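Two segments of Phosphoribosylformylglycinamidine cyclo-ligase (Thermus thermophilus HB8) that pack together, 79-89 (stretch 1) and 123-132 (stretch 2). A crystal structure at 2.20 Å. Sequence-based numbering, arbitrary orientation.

Stretch 1, residues 79-89: LGFDLVNHSVN
Stretch 2 (123-132) AEACRAHGIP

Two helical segments of one chain pack side by side, their N-to-C directions 46° apart (signed crossing angle -46°) and their axes 8.0 Å apart at closest approach. Stretch 1 is helical throughout, with i to i+4 hydrogen bonds from Leu83 N to Leu79 O (3.2 Å) through Asn89 N to Asn85 O (3.1 Å); Ser87, chi1 m, also returns its OG to Leu83 O at 2.7 Å. Stretch 2 enters as helix and leaves as loop. In the register, the nearest CA atoms are those of Phe81 and Ala125, 4.9 Å apart, and the contact buries 388 Å² in total.

Ala123 points its CB away from stretch 1. Glu124 (chi1 m, chi2 t, chi3 59°) points sideways, and its CB lies 3.9 Å from Phe81 CZ at the exposed margin. Ala125 is central to the contact, with 69 Å² covered by stretch 1. Ala125 CB points toward stretch 1 and sits 3.7 Å from the centroid of the Phe81 ring, 10° off the ring normal, a CH-pi contact over the face. Phe81 leaves its helix sideways, but chi1 m (-69°) and chi2 71° bring the ring across to Ala125. Ala125 CB also lies 3.3 Å from Gly80 O and 3.7 Å from Val84 CB. Gly80 has no side chain; an ideal CB there would point toward stretch 2 and stand 4.3 Å from Ala125 CB, so the spacing alone does not require glycine.

Cys126 points away, yet with chi1 m its SG still reaches 3.8 Å from Val84 CG2; Val84 (chi1 t) points toward stretch 2. Arg127, chi1 p, is out of reach. One turn on from Glu124, Ala128 sets its CB toward stretch 1, 4.1 Å from Phe81 CE2.

His129 (phi/psi -109/3, chi1 m, chi2 -65°) supplies the polar link: its NE2 donates to Asn85 OD1 at 2.9 Å, with an N-H...O angle of 149°. The acceptor lies at the edge of the imidazole, near its plane, as a ring N-H requires. Asn85 starts sideways, and chi1 m with chi2 4° carries its amide inward; its ND2 is hydrogen-bonded elsewhere in the structure. Val84 CG1 lies 4.1 Å from His129 CD2.

Gly130 breaks the helical conformation with positive phi (69/25), which favours glycine. Ile131 then adopts an extended backbone (-96/123), while its N bonds back to Cys126 O at 3.0 Å. With chi1 m and chi2 t, Ile131 CD1 meets Val88 CG2 (chi1 t) at 3.8 Å, extending the apolar contact one turn beyond Val84. Pro132 (-60/134, C-gamma exo) lies out of reach.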

# COMPACT_ATOMS: atom_id res chain seq x y z
N LEU B 79 -14.26 9.67 -2.38
CA LEU B 79 -13.10 8.81 -2.61
C LEU B 79 -12.65 8.06 -1.36
O LEU B 79 -12.12 6.95 -1.45
CB LEU B 79 -11.95 9.63 -3.21
CG LEU B 79 -12.27 10.23 -4.59
CD1 LEU B 79 -11.04 10.90 -5.17
CD2 LEU B 79 -12.74 9.13 -5.53
N GLY B 80 -12.89 8.64 -0.19
CA GLY B 80 -12.52 7.99 1.05
C GLY B 80 -13.33 6.72 1.26
O GLY B 80 -12.83 5.73 1.77
N PHE B 81 -14.59 6.76 0.88
CA PHE B 81 -15.43 5.58 1.03
C PHE B 81 -15.15 4.56 -0.07
O PHE B 81 -15.22 3.35 0.16
CB PHE B 81 -16.92 5.97 1.04
CG PHE B 81 -17.33 6.75 2.26
CD1 PHE B 81 -16.91 8.07 2.45
CD2 PHE B 81 -18.13 6.16 3.24
CE1 PHE B 81 -17.26 8.78 3.58
CE2 PHE B 81 -18.49 6.86 4.39
CZ PHE B 81 -18.06 8.18 4.56
N ASP B 82 -14.83 5.05 -1.26
CA ASP B 82 -14.52 4.17 -2.37
C ASP B 82 -13.39 3.23 -2.01
O ASP B 82 -13.47 2.03 -2.27
CB ASP B 82 -14.15 4.96 -3.63
CG ASP B 82 -15.38 5.55 -4.34
OD1 ASP B 82 -16.31 4.78 -4.68
OD2 ASP B 82 -15.41 6.78 -4.58
N LEU B 83 -12.33 3.76 -1.41
CA LEU B 83 -11.18 2.95 -1.02
C LEU B 83 -11.45 2.02 0.16
O LEU B 83 -11.21 0.81 0.09
CB LEU B 83 -9.99 3.86 -0.69
CG LEU B 83 -8.72 3.14 -0.24
CD1 LEU B 83 -8.34 2.07 -1.26
CD2 LEU B 83 -7.61 4.16 -0.09
N VAL B 84 -11.95 2.60 1.25
CA VAL B 84 -12.24 1.84 2.45
C VAL B 84 -13.27 0.74 2.20
O VAL B 84 -13.06 -0.42 2.59
CB VAL B 84 -12.74 2.79 3.57
CG1 VAL B 84 -13.27 2.00 4.75
CG2 VAL B 84 -11.59 3.68 4.01
N ASN B 85 -14.37 1.09 1.54
CA ASN B 85 -15.41 0.11 1.24
C ASN B 85 -14.94 -0.99 0.30
O ASN B 85 -15.37 -2.13 0.42
CB ASN B 85 -16.63 0.81 0.64
CG ASN B 85 -17.38 1.61 1.67
OD1 ASN B 85 -16.94 1.70 2.82
ND2 ASN B 85 -18.50 2.21 1.28
N HIS B 86 -14.06 -0.65 -0.64
CA HIS B 86 -13.52 -1.62 -1.58
C HIS B 86 -12.60 -2.54 -0.78
O HIS B 86 -12.54 -3.74 -1.02
CB HIS B 86 -12.76 -0.90 -2.69
CG HIS B 86 -12.18 -1.80 -3.73
ND1 HIS B 86 -12.04 -1.42 -5.05
CD2 HIS B 86 -11.63 -3.04 -3.65
CE1 HIS B 86 -11.43 -2.37 -5.73
NE2 HIS B 86 -11.17 -3.37 -4.90
N SER B 87 -11.89 -1.95 0.18
CA SER B 87 -10.96 -2.70 1.03
C SER B 87 -11.74 -3.64 1.96
O SER B 87 -11.34 -4.78 2.19
CB SER B 87 -10.11 -1.73 1.87
OG SER B 87 -9.31 -0.88 1.05
N VAL B 88 -12.84 -3.14 2.51
CA VAL B 88 -13.67 -3.94 3.40
C VAL B 88 -14.22 -5.17 2.68
O VAL B 88 -14.23 -6.27 3.23
CB VAL B 88 -14.84 -3.09 3.97
CG1 VAL B 88 -15.84 -3.99 4.69
CG2 VAL B 88 -14.30 -2.04 4.93
N ASN B 89 -14.67 -4.99 1.44
CA ASN B 89 -15.24 -6.09 0.67
C ASN B 89 -14.25 -7.17 0.27
O ASN B 89 -14.58 -8.34 0.29
CB ASN B 89 -15.96 -5.57 -0.59
CG ASN B 89 -17.25 -4.83 -0.27
OD1 ASN B 89 -17.67 -4.74 0.89
ND2 ASN B 89 -17.90 -4.30 -1.31
N ALA B 123 -11.17 9.43 6.86
CA ALA B 123 -11.46 9.40 8.29
C ALA B 123 -12.95 9.15 8.52
O ALA B 123 -13.34 8.48 9.49
CB ALA B 123 -11.04 10.71 8.92
N GLU B 124 -13.79 9.69 7.64
CA GLU B 124 -15.24 9.52 7.74
C GLU B 124 -15.66 8.10 7.36
O GLU B 124 -16.58 7.56 7.95
CB GLU B 124 -15.98 10.51 6.83
CG GLU B 124 -15.73 12.00 7.12
CD GLU B 124 -16.60 12.93 6.26
OE1 GLU B 124 -17.84 12.81 6.35
OE2 GLU B 124 -16.06 13.77 5.50
N ALA B 125 -14.99 7.52 6.37
CA ALA B 125 -15.30 6.17 5.90
C ALA B 125 -14.93 5.11 6.92
O ALA B 125 -15.65 4.12 7.11
CB ALA B 125 -14.57 5.89 4.60
N CYS B 126 -13.79 5.30 7.58
CA CYS B 126 -13.34 4.35 8.59
C CYS B 126 -14.20 4.41 9.83
O CYS B 126 -14.71 3.40 10.27
CB CYS B 126 -11.89 4.62 8.98
SG CYS B 126 -10.71 4.18 7.71
N ARG B 127 -14.36 5.61 10.39
CA ARG B 127 -15.17 5.72 11.59
C ARG B 127 -16.62 5.35 11.33
O ARG B 127 -17.37 5.04 12.26
CB ARG B 127 -15.05 7.12 12.22
CG ARG B 127 -15.66 8.26 11.45
CD ARG B 127 -15.53 9.58 12.24
NE ARG B 127 -16.27 9.57 13.50
CZ ARG B 127 -15.74 9.32 14.70
NH1 ARG B 127 -14.44 9.05 14.82
NH2 ARG B 127 -16.51 9.35 15.78
N ALA B 128 -17.01 5.34 10.06
CA ALA B 128 -18.38 4.98 9.67
C ALA B 128 -18.56 3.48 9.89
O ALA B 128 -19.68 3.00 10.09
CB ALA B 128 -18.63 5.32 8.21
N HIS B 129 -17.45 2.75 9.85
CA HIS B 129 -17.46 1.30 10.03
C HIS B 129 -16.84 0.90 11.37
O HIS B 129 -16.72 -0.28 11.66
CB HIS B 129 -16.68 0.63 8.90
CG HIS B 129 -17.33 0.78 7.56
ND1 HIS B 129 -18.55 0.22 7.26
CD2 HIS B 129 -16.91 1.41 6.44
CE1 HIS B 129 -18.86 0.50 6.00
NE2 HIS B 129 -17.88 1.22 5.48
N GLY B 130 -16.46 1.89 12.16
CA GLY B 130 -15.84 1.61 13.45
C GLY B 130 -14.47 0.99 13.31
O GLY B 130 -13.98 0.29 14.19
N ILE B 131 -13.83 1.27 12.18
CA ILE B 131 -12.51 0.73 11.90
C ILE B 131 -11.44 1.76 12.28
O ILE B 131 -11.46 2.89 11.80
CB ILE B 131 -12.36 0.40 10.39
CG1 ILE B 131 -13.43 -0.61 9.98
CG2 ILE B 131 -10.98 -0.17 10.10
CD1 ILE B 131 -13.55 -0.79 8.49
N PRO B 132 -10.50 1.37 13.17
CA PRO B 132 -9.43 2.27 13.59
C PRO B 132 -8.61 2.71 12.38
O PRO B 132 -8.25 1.88 11.54
CB PRO B 132 -8.61 1.40 14.54
CG PRO B 132 -9.64 0.51 15.15
CD PRO B 132 -10.49 0.13 13.96